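Local atomic coordinates of putative branched-chain amino acid ABC transporter (Rhodospirillum rubrum ATCC 11170, PDB entry 3HUT), a protein that probably binds branched-chain amino acids outside the cytoplasm and delivers them to an ABC transporter for uptake. Residues A[293-298]-A[309-314]; A[209-214]-A[232-237]; A[51-56]-A[82-87]; A[249-254]-A[262-267]. One frame throughout, in Å; residues are numbered along the deposited sequence.

Interaction 1: residues A[293-298]-A[309-314]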
loop_
_atom_site.group_PDB
_atom_site.type_symbol
_atom_site.label_atom_id
_atom_site.label_comp_id
_atom_site.label_asym_id
_atom_site.label_seq_id
_atom_site.Cartn_x
_atom_site.Cartn_y
_atom_site.Cartn_z
ATOM N N VAL A 293 1.272 5.258 -20.670
ATOM C CA VAL A 293 0.639 5.806 -21.866
ATOM C C VAL A 293 1.700 6.609 -22.623
ATOM O O VAL A 293 1.785 6.553 -23.850
ATOM C CB VAL A 293 -0.552 6.742 -21.513
ATOM C CG1 VAL A 293 -1.149 7.326 -22.790
ATOM C CG2 VAL A 293 -1.625 5.971 -20.744
ATOM N N GLY A 294 2.510 7.352 -21.876
ATOM C CA GLY A 294 3.565 8.140 -22.484
ATOM C C GLY A 294 4.498 7.279 -23.320
ATOM O O GLY A 294 4.894 7.663 -24.423
ATOM N N ARG A 295 4.864 6.114 -22.796
ATOM C CA ARG A 295 5.748 5.220 -23.531
ATOM C C ARG A 295 5.025 4.584 -24.711
ATOM O O ARG A 295 5.621 4.361 -25.762
ATOM C CB ARG A 295 6.307 4.132 -22.607
ATOM C CG ARG A 295 7.264 4.667 -21.549
ATOM C CD ARG A 295 8.018 3.535 -20.875
ATOM N NE ARG A 295 7.150 2.662 -20.095
ATOM C CZ ARG A 295 6.731 2.926 -18.861
ATOM N NH1 ARG A 295 7.098 4.051 -18.251
ATOM N NH2 ARG A 295 5.957 2.055 -18.226
ATOM N N ALA A 296 3.737 4.302 -24.543
ATOM C CA ALA A 296 2.951 3.705 -25.617
ATOM C C ALA A 296 2.766 4.708 -26.757
ATOM O O ALA A 296 2.647 4.322 -27.919
ATOM C CB ALA A 296 1.593 3.248 -25.089
ATOM N N GLY A 297 2.735 5.994 -26.416
ATOM C CA GLY A 297 2.583 7.026 -27.428
ATOM C C GLY A 297 1.154 7.375 -27.815
ATOM O O GLY A 297 0.206 6.761 -27.328
ATOM N N PRO A 298 0.974 8.360 -28.712
ATOM C CA PRO A 298 -0.328 8.834 -29.200
ATOM C C PRO A 298 -1.218 7.755 -29.818
ATOM O O PRO A 298 -2.447 7.814 -29.712
ATOM C CB PRO A 298 0.055 9.902 -30.223
ATOM C CG PRO A 298 1.352 10.421 -29.697
ATOM C CD PRO A 298 2.064 9.151 -29.307
ATOM N N LEU A 309 2.350 -0.986 -19.181
ATOM C CA LEU A 309 2.062 -1.003 -17.746
ATOM C C LEU A 309 2.894 -2.094 -17.088
ATOM O O LEU A 309 3.511 -1.877 -16.047
ATOM C CB LEU A 309 0.580 -1.289 -17.494
ATOM C CG LEU A 309 -0.370 -0.099 -17.397
ATOM C CD1 LEU A 309 -1.806 -0.603 -17.397
ATOM C CD2 LEU A 309 -0.074 0.694 -16.120
ATOM N N ALA A 310 2.899 -3.267 -17.712
ATOM C CA ALA A 310 3.654 -4.411 -17.213
ATOM C C ALA A 310 5.155 -4.123 -17.170
ATOM O O ALA A 310 5.888 -4.762 -16.413
ATOM C CB ALA A 310 3.386 -5.626 -18.087
ATOM N N ALA A 311 5.602 -3.163 -17.981
ATOM C CA ALA A 311 7.021 -2.795 -18.039
ATOM C C ALA A 311 7.485 -1.944 -16.849
ATOM O O ALA A 311 8.685 -1.721 -16.668
ATOM C CB ALA A 311 7.311 -2.067 -19.344
ATOM N N THR A 312 6.539 -1.462 -16.053
ATOM C CA THR A 312 6.861 -0.646 -14.879
ATOM C C THR A 312 7.905 -1.396 -14.060
ATOM O O THR A 312 7.649 -2.490 -13.561
ATOM C CB THR A 312 5.611 -0.400 -14.011
ATOM O OG1 THR A 312 4.592 0.210 -14.812
ATOM C CG2 THR A 312 5.944 0.522 -12.844
ATOM N N ASP A 313 9.079 -0.800 -13.909
ATOM C CA ASP A 313 10.158 -1.478 -13.213
ATOM C C ASP A 313 10.849 -0.677 -12.115
ATOM O O ASP A 313 11.310 -1.239 -11.132
ATOM C CB ASP A 313 11.201 -1.894 -14.255
ATOM C CG ASP A 313 12.267 -2.823 -13.693
ATOM O OD1 ASP A 313 11.965 -4.008 -13.490
ATOM O OD2 ASP A 313 13.388 -2.353 -13.457
ATOM N N ARG A 314 10.901 0.637 -12.282
ATOM C CA ARG A 314 11.607 1.500 -11.353
ATOM C C ARG A 314 10.887 2.847 -11.201
ATOM O O ARG A 314 11.508 3.901 -11.193
ATOM C CB ARG A 314 13.034 1.666 -11.907
ATOM C CG ARG A 314 13.912 2.749 -11.331
ATOM C CD ARG A 314 14.892 2.228 -10.282
ATOM N NE ARG A 314 15.828 3.274 -9.854
ATOM C CZ ARG A 314 15.487 4.546 -9.656
ATOM N NH1 ARG A 314 14.236 4.941 -9.852
ATOM N NH2 ARG A 314 16.394 5.423 -9.251
HETATM O O HOH W 1 4.527 2.917 -15.641
#

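Interaction 2: residues A[209-214]-A[232-237]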
loop_
_atom_site.group_PDB
_atom_site.type_symbol
_atom_site.label_atom_id
_atom_site.label_comp_id
_atom_site.label_asym_id
_atom_site.label_seq_id
_atom_site.Cartn_x
_atom_site.Cartn_y
_atom_site.Cartn_z
ATOM N N PRO A 209 -1.279 0.027 23.480
ATOM C CA PRO A 209 -1.467 -0.456 24.852
ATOM C C PRO A 209 -0.548 -1.627 25.190
ATOM O O PRO A 209 -0.089 -1.746 26.323
ATOM C CB PRO A 209 -2.955 -0.827 24.898
ATOM C CG PRO A 209 -3.310 -1.083 23.465
ATOM C CD PRO A 209 -2.549 -0.007 22.733
ATOM N N PHE A 210 -0.276 -2.490 24.215
ATOM C CA PHE A 210 0.612 -3.618 24.467
ATOM C C PHE A 210 1.990 -3.130 24.900
ATOM O O PHE A 210 2.561 -3.631 25.869
ATOM C CB PHE A 210 0.785 -4.488 23.222
ATOM C CG PHE A 210 1.925 -5.454 23.335
ATOM C CD1 PHE A 210 1.900 -6.467 24.291
ATOM C CD2 PHE A 210 3.055 -5.313 22.535
ATOM C CE1 PHE A 210 2.990 -7.326 24.451
ATOM C CE2 PHE A 210 4.149 -6.165 22.687
ATOM C CZ PHE A 210 4.114 -7.171 23.648
ATOM N N LEU A 211 2.527 -2.159 24.169
ATOM C CA LEU A 211 3.843 -1.621 24.482
ATOM C C LEU A 211 3.877 -0.911 25.836
ATOM O O LEU A 211 4.901 -0.932 26.520
ATOM C CB LEU A 211 4.299 -0.680 23.362
ATOM C CG LEU A 211 4.596 -1.456 22.073
ATOM C CD1 LEU A 211 4.800 -0.505 20.912
ATOM C CD2 LEU A 211 5.828 -2.326 22.293
ATOM N N ARG A 212 2.773 -0.278 26.221
ATOM C CA ARG A 212 2.724 0.386 27.521
ATOM C C ARG A 212 2.851 -0.696 28.600
ATOM O O ARG A 212 3.529 -0.509 29.605
ATOM C CB ARG A 212 1.403 1.150 27.705
ATOM C CG ARG A 212 1.298 2.455 26.914
ATOM C CD ARG A 212 -0.077 3.093 27.116
ATOM N NE ARG A 212 -0.325 3.405 28.521
ATOM C CZ ARG A 212 -1.534 3.578 29.049
ATOM N NH1 ARG A 212 -2.619 3.469 28.287
ATOM N NH2 ARG A 212 -1.660 3.867 30.338
ATOM N N ALA A 213 2.199 -1.833 28.381
ATOM C CA ALA A 213 2.261 -2.931 29.339
ATOM C C ALA A 213 3.652 -3.565 29.333
ATOM O O ALA A 213 4.225 -3.860 30.385
ATOM C CB ALA A 213 1.202 -3.976 29.003
ATOM N N LEU A 214 4.194 -3.777 28.138
ATOM C CA LEU A 214 5.517 -4.370 28.006
ATOM C C LEU A 214 6.560 -3.514 28.725
ATOM O O LEU A 214 7.348 -4.019 29.524
ATOM C CB LEU A 214 5.895 -4.501 26.525
ATOM C CG LEU A 214 7.304 -5.032 26.239
ATOM C CD1 LEU A 214 7.408 -6.482 26.701
ATOM C CD2 LEU A 214 7.600 -4.925 24.750
ATOM N N PRO A 232 -0.121 8.906 13.448
ATOM C CA PRO A 232 0.236 9.780 14.566
ATOM C C PRO A 232 -0.417 9.247 15.845
ATOM O O PRO A 232 0.091 9.459 16.947
ATOM C CB PRO A 232 -0.307 11.147 14.128
ATOM C CG PRO A 232 -1.410 10.807 13.169
ATOM C CD PRO A 232 -0.850 9.640 12.401
ATOM N N LYS A 233 -1.525 8.525 15.686
ATOM C CA LYS A 233 -2.240 7.958 16.823
ATOM C C LYS A 233 -1.396 6.937 17.579
ATOM O O LYS A 233 -1.583 6.746 18.777
ATOM C CB LYS A 233 -3.560 7.323 16.368
ATOM C CG LYS A 233 -4.537 8.339 15.783
ATOM C CD LYS A 233 -5.829 7.703 15.283
ATOM C CE LYS A 233 -6.788 7.341 16.418
ATOM N NZ LYS A 233 -6.380 6.141 17.217
ATOM N N PHE A 234 -0.464 6.289 16.886
ATOM C CA PHE A 234 0.395 5.305 17.538
ATOM C C PHE A 234 1.165 6.002 18.653
ATOM O O PHE A 234 1.326 5.463 19.748
ATOM C CB PHE A 234 1.372 4.689 16.529
ATOM C CG PHE A 234 2.265 3.628 17.115
ATOM C CD1 PHE A 234 1.723 2.549 17.816
ATOM C CD2 PHE A 234 3.645 3.688 16.940
ATOM C CE1 PHE A 234 2.541 1.540 18.333
ATOM C CE2 PHE A 234 4.475 2.690 17.450
ATOM C CZ PHE A 234 3.922 1.611 18.146
ATOM N N ILE A 235 1.616 7.218 18.372
ATOM C CA ILE A 235 2.365 7.999 19.343
ATOM C C ILE A 235 1.429 8.650 20.366
ATOM O O ILE A 235 1.729 8.673 21.557
ATOM C CB ILE A 235 3.209 9.079 18.628
ATOM C CG1 ILE A 235 4.210 8.387 17.690
ATOM C CG2 ILE A 235 3.920 9.962 19.647
ATOM C CD1 ILE A 235 4.965 9.330 16.778
ATOM N N ASP A 236 0.295 9.172 19.912
ATOM C CA ASP A 236 -0.641 9.791 20.841
ATOM C C ASP A 236 -1.150 8.758 21.842
ATOM O O ASP A 236 -1.399 9.083 23.002
ATOM C CB ASP A 236 -1.840 10.399 20.110
ATOM C CG ASP A 236 -1.445 11.485 19.135
ATOM O OD1 ASP A 236 -0.537 12.279 19.456
ATOM O OD2 ASP A 236 -2.057 11.548 18.050
ATOM N N LEU A 237 -1.306 7.518 21.385
ATOM C CA LEU A 237 -1.797 6.439 22.235
ATOM C C LEU A 237 -0.727 5.757 23.084
ATOM O O LEU A 237 -1.015 5.293 24.189
ATOM C CB LEU A 237 -2.490 5.374 21.383
ATOM C CG LEU A 237 -3.775 5.790 20.659
ATOM C CD1 LEU A 237 -4.223 4.663 19.740
ATOM C CD2 LEU A 237 -4.867 6.126 21.694
HETATM O O HOH W 2 -2.865 3.216 25.128
#

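Interaction 3: residues A[51-56]-A[82-87]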
loop_
_atom_site.group_PDB
_atom_site.type_symbol
_atom_site.label_atom_id
_atom_site.label_comp_id
_atom_site.label_asym_id
_atom_site.label_seq_id
_atom_site.Cartn_x
_atom_site.Cartn_y
_atom_site.Cartn_z
ATOM N N ALA A 51 -16.298 7.389 -12.960
ATOM C CA ALA A 51 -17.584 6.708 -12.837
ATOM C C ALA A 51 -17.754 6.277 -11.383
ATOM O O ALA A 51 -16.868 5.632 -10.812
ATOM C CB ALA A 51 -17.637 5.494 -13.761
ATOM N N ASP A 52 -18.884 6.647 -10.786
ATOM C CA ASP A 52 -19.174 6.299 -9.396
ATOM C C ASP A 52 -19.578 4.829 -9.277
ATOM O O ASP A 52 -20.692 4.450 -9.633
ATOM C CB ASP A 52 -20.298 7.193 -8.859
ATOM C CG ASP A 52 -20.602 6.946 -7.389
ATOM O OD1 ASP A 52 -19.914 6.120 -6.747
ATOM O OD2 ASP A 52 -21.538 7.589 -6.875
ATOM N N SER A 53 -18.670 4.005 -8.770
ATOM C CA SER A 53 -18.939 2.583 -8.612
ATOM C C SER A 53 -19.753 2.274 -7.353
ATOM O O SER A 53 -20.306 1.182 -7.220
ATOM C CB SER A 53 -17.628 1.807 -8.539
ATOM O OG SER A 53 -16.993 2.038 -7.290
ATOM N N ARG A 54 -19.807 3.233 -6.431
ATOM C CA ARG A 54 -20.528 3.072 -5.168
ATOM C C ARG A 54 -19.988 1.893 -4.362
ATOM O O ARG A 54 -20.624 1.439 -3.409
ATOM C CB ARG A 54 -22.024 2.853 -5.423
ATOM C CG ARG A 54 -22.688 3.939 -6.249
ATOM C CD ARG A 54 -24.165 4.054 -5.896
ATOM N NE ARG A 54 -24.866 2.778 -6.012
ATOM C CZ ARG A 54 -25.164 2.194 -7.164
ATOM N NH1 ARG A 54 -24.824 2.777 -8.305
ATOM N NH2 ARG A 54 -25.803 1.032 -7.176
ATOM N N ASP A 55 -18.804 1.415 -4.736
ATOM C CA ASP A 55 -18.190 0.263 -4.080
ATOM C C ASP A 55 -19.185 -0.889 -4.134
ATOM O O ASP A 55 -19.328 -1.660 -3.184
ATOM C CB ASP A 55 -17.825 0.575 -2.624
ATOM C CG ASP A 55 -16.908 -0.481 -2.021
ATOM O OD1 ASP A 55 -16.000 -0.942 -2.744
ATOM O OD2 ASP A 55 -17.074 -0.842 -0.835
ATOM N N ASP A 56 -19.877 -0.982 -5.265
ATOM C CA ASP A 56 -20.880 -2.020 -5.491
ATOM C C ASP A 56 -20.465 -2.882 -6.679
ATOM O O ASP A 56 -20.251 -2.375 -7.779
ATOM C CB ASP A 56 -22.237 -1.358 -5.756
ATOM C CG ASP A 56 -23.342 -2.362 -5.991
ATOM O OD1 ASP A 56 -23.431 -2.910 -7.111
ATOM O OD2 ASP A 56 -24.117 -2.608 -5.046
ATOM N N SER A 82 -10.855 -4.591 -3.093
ATOM C CA SER A 82 -10.407 -5.737 -3.864
ATOM C C SER A 82 -11.620 -6.421 -4.489
ATOM O O SER A 82 -11.607 -6.771 -5.670
ATOM C CB SER A 82 -9.652 -6.719 -2.961
ATOM O OG SER A 82 -8.351 -6.230 -2.671
ATOM N N THR A 83 -12.675 -6.593 -3.697
ATOM C CA THR A 83 -13.892 -7.245 -4.182
ATOM C C THR A 83 -14.472 -6.580 -5.424
ATOM O O THR A 83 -14.802 -7.250 -6.399
ATOM C CB THR A 83 -14.992 -7.268 -3.101
ATOM O OG1 THR A 83 -14.544 -8.035 -1.981
ATOM C CG2 THR A 83 -16.263 -7.899 -3.653
ATOM N N VAL A 84 -14.607 -5.261 -5.388
ATOM C CA VAL A 84 -15.163 -4.544 -6.519
ATOM C C VAL A 84 -14.172 -4.509 -7.678
ATOM O O VAL A 84 -14.561 -4.621 -8.841
ATOM C CB VAL A 84 -15.571 -3.111 -6.110
ATOM C CG1 VAL A 84 -16.078 -2.337 -7.311
ATOM C CG2 VAL A 84 -16.658 -3.187 -5.043
ATOM N N SER A 85 -12.889 -4.364 -7.366
ATOM C CA SER A 85 -11.877 -4.335 -8.413
ATOM C C SER A 85 -11.874 -5.656 -9.168
ATOM O O SER A 85 -11.702 -5.689 -10.384
ATOM C CB SER A 85 -10.494 -4.075 -7.812
ATOM O OG SER A 85 -10.437 -2.777 -7.243
HETATM N N MSE A 86 -12.082 -6.747 -8.444
HETATM C CA MSE A 86 -12.099 -8.067 -9.064
HETATM C C MSE A 86 -13.360 -8.286 -9.899
HETATM O O MSE A 86 -13.296 -8.858 -10.981
HETATM C CB MSE A 86 -11.965 -9.141 -7.987
HETATM C CG MSE A 86 -10.613 -9.100 -7.293
HETATM SE SE MSE A 86 -10.439 -10.349 -5.832
HETATM C CE MSE A 86 -10.344 -11.990 -6.845
ATOM N N ALA A 87 -14.501 -7.826 -9.394
ATOM C CA ALA A 87 -15.761 -7.955 -10.121
ATOM C C ALA A 87 -15.610 -7.311 -11.500
ATOM O O ALA A 87 -15.958 -7.903 -12.520
ATOM C CB ALA A 87 -16.880 -7.277 -9.351
#

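Interaction 4: residues A[249-254]-A[262-267]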
loop_
_atom_site.group_PDB
_atom_site.type_symbol
_atom_site.label_atom_id
_atom_site.label_comp_id
_atom_site.label_asym_id
_atom_site.label_seq_id
_atom_site.Cartn_x
_atom_site.Cartn_y
_atom_site.Cartn_z
ATOM N N THR A 249 7.435 1.506 5.825
ATOM C CA THR A 249 6.191 1.820 5.142
ATOM C C THR A 249 6.490 2.376 3.754
ATOM O O THR A 249 7.597 2.837 3.488
ATOM C CB THR A 249 5.354 2.845 5.940
ATOM O OG1 THR A 249 4.048 2.941 5.359
ATOM C CG2 THR A 249 6.014 4.218 5.912
ATOM N N ALA A 250 5.499 2.316 2.870
ATOM C CA ALA A 250 5.656 2.802 1.505
ATOM C C ALA A 250 5.631 4.328 1.460
ATOM O O ALA A 250 6.609 4.960 1.078
ATOM C CB ALA A 250 4.551 2.227 0.624
ATOM N N PHE A 251 4.509 4.910 1.866
ATOM C CA PHE A 251 4.345 6.362 1.882
ATOM C C PHE A 251 4.766 6.959 3.229
ATOM O O PHE A 251 4.266 6.558 4.274
ATOM C CB PHE A 251 2.882 6.721 1.601
ATOM C CG PHE A 251 2.588 8.197 1.669
ATOM C CD1 PHE A 251 3.294 9.098 0.883
ATOM C CD2 PHE A 251 1.584 8.682 2.504
ATOM C CE1 PHE A 251 3.007 10.463 0.923
ATOM C CE2 PHE A 251 1.288 10.042 2.551
ATOM C CZ PHE A 251 2.001 10.934 1.758
ATOM N N VAL A 252 5.684 7.917 3.196
ATOM C CA VAL A 252 6.143 8.566 4.423
ATOM C C VAL A 252 5.742 10.036 4.374
ATOM O O VAL A 252 6.263 10.808 3.570
ATOM C CB VAL A 252 7.667 8.465 4.576
ATOM C CG1 VAL A 252 8.097 9.069 5.909
ATOM C CG2 VAL A 252 8.103 7.010 4.484
ATOM N N LEU A 253 4.813 10.420 5.237
ATOM C CA LEU A 253 4.332 11.794 5.262
ATOM C C LEU A 253 5.439 12.791 5.584
ATOM O O LEU A 253 5.605 13.791 4.883
ATOM C CB LEU A 253 3.206 11.934 6.284
ATOM C CG LEU A 253 2.327 13.177 6.133
ATOM C CD1 LEU A 253 1.530 13.074 4.831
ATOM C CD2 LEU A 253 1.385 13.293 7.319
ATOM N N GLY A 254 6.189 12.520 6.649
ATOM C CA GLY A 254 7.263 13.413 7.050
ATOM C C GLY A 254 8.583 13.068 6.390
ATOM O O GLY A 254 9.639 13.136 7.019
ATOM N N GLU A 262 7.259 17.057 -2.173
ATOM C CA GLU A 262 6.711 17.909 -3.221
ATOM C C GLU A 262 5.239 17.560 -3.416
ATOM O O GLU A 262 4.405 18.437 -3.650
ATOM C CB GLU A 262 7.474 17.714 -4.528
ATOM C CG GLU A 262 7.050 18.668 -5.630
ATOM C CD GLU A 262 7.229 20.127 -5.238
ATOM O OE1 GLU A 262 7.780 20.394 -4.145
ATOM O OE2 GLU A 262 6.824 21.010 -6.024
ATOM N N PHE A 263 4.926 16.271 -3.329
ATOM C CA PHE A 263 3.550 15.819 -3.455
ATOM C C PHE A 263 2.798 16.235 -2.194
ATOM O O PHE A 263 1.695 16.775 -2.261
ATOM C CB PHE A 263 3.488 14.295 -3.585
ATOM C CG PHE A 263 2.139 13.714 -3.251
ATOM C CD1 PHE A 263 1.034 13.971 -4.059
ATOM C CD2 PHE A 263 1.972 12.912 -2.121
ATOM C CE1 PHE A 263 -0.221 13.438 -3.750
ATOM C CE2 PHE A 263 0.723 12.376 -1.803
ATOM C CZ PHE A 263 -0.374 12.638 -2.619
ATOM N N VAL A 264 3.404 15.965 -1.043
ATOM C CA VAL A 264 2.789 16.304 0.234
ATOM C C VAL A 264 2.474 17.796 0.290
ATOM O O VAL A 264 1.370 18.188 0.673
ATOM C CB VAL A 264 3.707 15.914 1.416
ATOM C CG1 VAL A 264 3.083 16.349 2.740
ATOM C CG2 VAL A 264 3.929 14.412 1.419
ATOM N N SER A 265 3.444 18.618 -0.106
ATOM C CA SER A 265 3.290 20.074 -0.117
ATOM C C SER A 265 2.210 20.529 -1.098
ATOM O O SER A 265 1.320 21.310 -0.743
ATOM C CB SER A 265 4.624 20.738 -0.479
ATOM O OG SER A 265 4.492 22.146 -0.583
ATOM N N ALA A 266 2.292 20.045 -2.333
ATOM C CA ALA A 266 1.319 20.402 -3.360
ATOM C C ALA A 266 -0.094 20.031 -2.935
ATOM O O ALA A 266 -1.036 20.806 -3.129
ATOM C CB ALA A 266 1.655 19.700 -4.670
ATOM N N TYR A 267 -0.229 18.841 -2.357
ATOM C CA TYR A 267 -1.519 18.324 -1.912
ATOM C C TYR A 267 -2.150 19.143 -0.785
ATOM O O TYR A 267 -3.328 19.503 -0.849
ATOM C CB TYR A 267 -1.358 16.877 -1.446
ATOM C CG TYR A 267 -2.663 16.133 -1.328
ATOM C CD1 TYR A 267 -3.120 15.327 -2.370
ATOM C CD2 TYR A 267 -3.450 16.244 -0.183
ATOM C CE1 TYR A 267 -4.329 14.648 -2.275
ATOM C CE2 TYR A 267 -4.664 15.570 -0.079
ATOM C CZ TYR A 267 -5.093 14.773 -1.129
ATOM O OH TYR A 267 -6.281 14.089 -1.031
#

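Interaction 1: residues A[293-298]-A[309-314]
Arg295 projects from the last turn of helix 277-296 toward Ala311 and Thr312, where the chain leaves helix 302-310; two residues on, Gly297 takes a positive phi of 87° and ends the first helix. Here the two helices, successive in the chain, pack at the surface of one lobe of the periplasmic binding protein fold, with buried Leu309 packing on the first.

A long arginine suits the place because its end must reach Ala308 O and the water beside Thr312. A bend at chi3 (-66°) brings NH2 near Thr312 but, at 4.1 Å from Thr312 OG1, too far for a direct bond; its direct hydrogen bond goes instead to Ala308 O. The methyl of Ala311 comes obliquely to the guanidinium, in loose contact.

A water joins the two sides: it accepts from Arg295 NH2 in the guanidinium plane and donates to Thr312 OG1. Leu309 O is gripped by both the N and OG1 of Thr312. With a valine in place of Thr312, the water would probably lose its acceptor and Leu309 O one of its two donors. The hydroxyl bond is short, 2.7 Å from Thr312 OG1 to Leu309 O, with the donor tilted 18° from the carbonyl plane.

Interaction 2: residues A[209-214]-A[232-237]
Two successive helices, 204-216 and 232-238, lie side by side over a mixed sheet and touch through Leu211 and Phe234. Leu211 CD1 comes to the edge of the Phe234 ring, close to the ring plane, and sits 3.6 Å from Phe234 CZ and 4.0 Å from Phe234 CE1. The two side chains cross at about a right angle. Phe234 can meet the leucine with its far end because its CG is anti to the backbone N (chi1 -178°), which carries the ring out toward the other helix.

The helices alternate with parallel strands 197-201, 223-225 and 246-249, a beta-alpha-beta-alpha-beta run in one lobe of the periplasmic binding protein. Large apolar residues suit the buried side: Leu211 also rests on Val245, and Phe234 on Ala207 and Val242.

Toward solvent the chemistry becomes polar. Arg212 lays its aliphatic part beside the end of the other segment, with Arg212 CD 3.8 Å from Leu237 O. A bend at chi3 (60°) turns the guanidinium off this line, and a water in its plane accepts from Arg212 NH1 at 3.2 Å. The same water donates to Leu237 O, with 2.9 Å between the water oxygen and Leu237 O, linking the arginine to a backbone carbonyl of the second helix.

Interaction 3: residues A[51-56]-A[82-87]
Val84, in the first turn of helix 82-95, packs against Asp55 in the loop that follows strand 46-52, an outermost strand of the parallel sheet in this Rossmann-like lobe. The tight part is small. Val84 CG2 lies 3.3 Å from Asp55 OD1 and 3.5 Å from the carbonyl carbon of Asp55, so one methyl is pressed against both the carboxylate and the backbone of the turn. A compact branched valine suits this place: its other branch, CG1, faces Ser53, and Ala60 of helix 57-69 also packs on the valine. Asp55 reaches over because its CG is anti to the backbone N (chi1 -167°). What fixes the carboxylate is a hydrogen bond between OD1 and Ser81 OG, which also bonds Val84 N at the start of the helix.

The loop is shaped by its own side chains. Asp52 OD1 accepts from Arg54 N in an Asx turn, and Ser53 OG from Asp55 N in an ST turn, while Arg54 and Asp55 both have positive phi.

Packing is looser at buried Ser53, whose OG, a partner of Asp79, is 4.5 Å from Val84 CG1. On the open side, exposed Arg54 leads away from the helix. The partly exposed Asp56 side chain also points away and caps helix 57-69 through Gln59 N, leaving its backbone to make the contact, with Asp56 N 3.9 Å from Val84 CG2.

Interaction 4: residues A[249-254]-A[262-267]
Phe251 and Leu253, in the loop leaving strand 246-249, pack on Phe263 and Val264 of helix 258-271. The loop leads from the mixed sheet to a helix that lies against helix 18-37, consistent with one of the interlobe crossovers of this family of binding proteins.

The aromatic part is a meeting of two phenylalanines. Phe251 CE1 lies at the edge of the Phe263 ring, 4.0 Å from Phe263 CE2, and the side chains cross at about a right angle. In Phe251 the CG is anti to the backbone N (chi1 177°), which sends the ring out from the loop to the helix. Tyr267 CB lies over one face of the Phe263 ring, offset toward the rim, and the ring also stacks with Tyr283.

The aliphatic part centres on Val264. CG2 sits 4.0 Å from Phe251 CZ, whereas CG1 is 4.2 Å from Leu253 CD1. A branched residue suits the position, since one short side chain serves both loop residues. Leu253 and Phe263 both rest on Pro275. With a serine in place of Phe251, Phe263 and Val264 would probably lose the aromatic surface they share, opening a gap between loop and helix.

The polar part belongs to the loop backbone. Leu253 N is hydrogen-bonded to Tyr230 OH, and Leu253 O lies 3.9 Å from Val264 CG2, a van der Waals contact.

No polar bond joins the two segments: rings and methyls do most of the packing, and even Leu253 O meets methyl groups, so adhesion depends on burial and complementary shape, without the directional constraint of a polar bond.

Overall arrangement
Interaction 4 is the buried contact of the four, made of rings and methyls; interactions 1 and 2 lie toward the surface, on opposite sides of the chain's centre about 43 Å apart between centres, and each has an arginine linked by one water to the facing segment. Interaction 2 adds an apolar floor that interaction 1 lacks. Interaction 3 is intermediate: a valine packs on a loop organised by aspartates and serines. Helix 277-296 connects two places, carrying Arg295 of interaction 1 at its end while its Ala280 meets the phenylalanines of interaction 4. Interactions 2 and 4 come nearest, about 7 Å between nearest atoms, without touching.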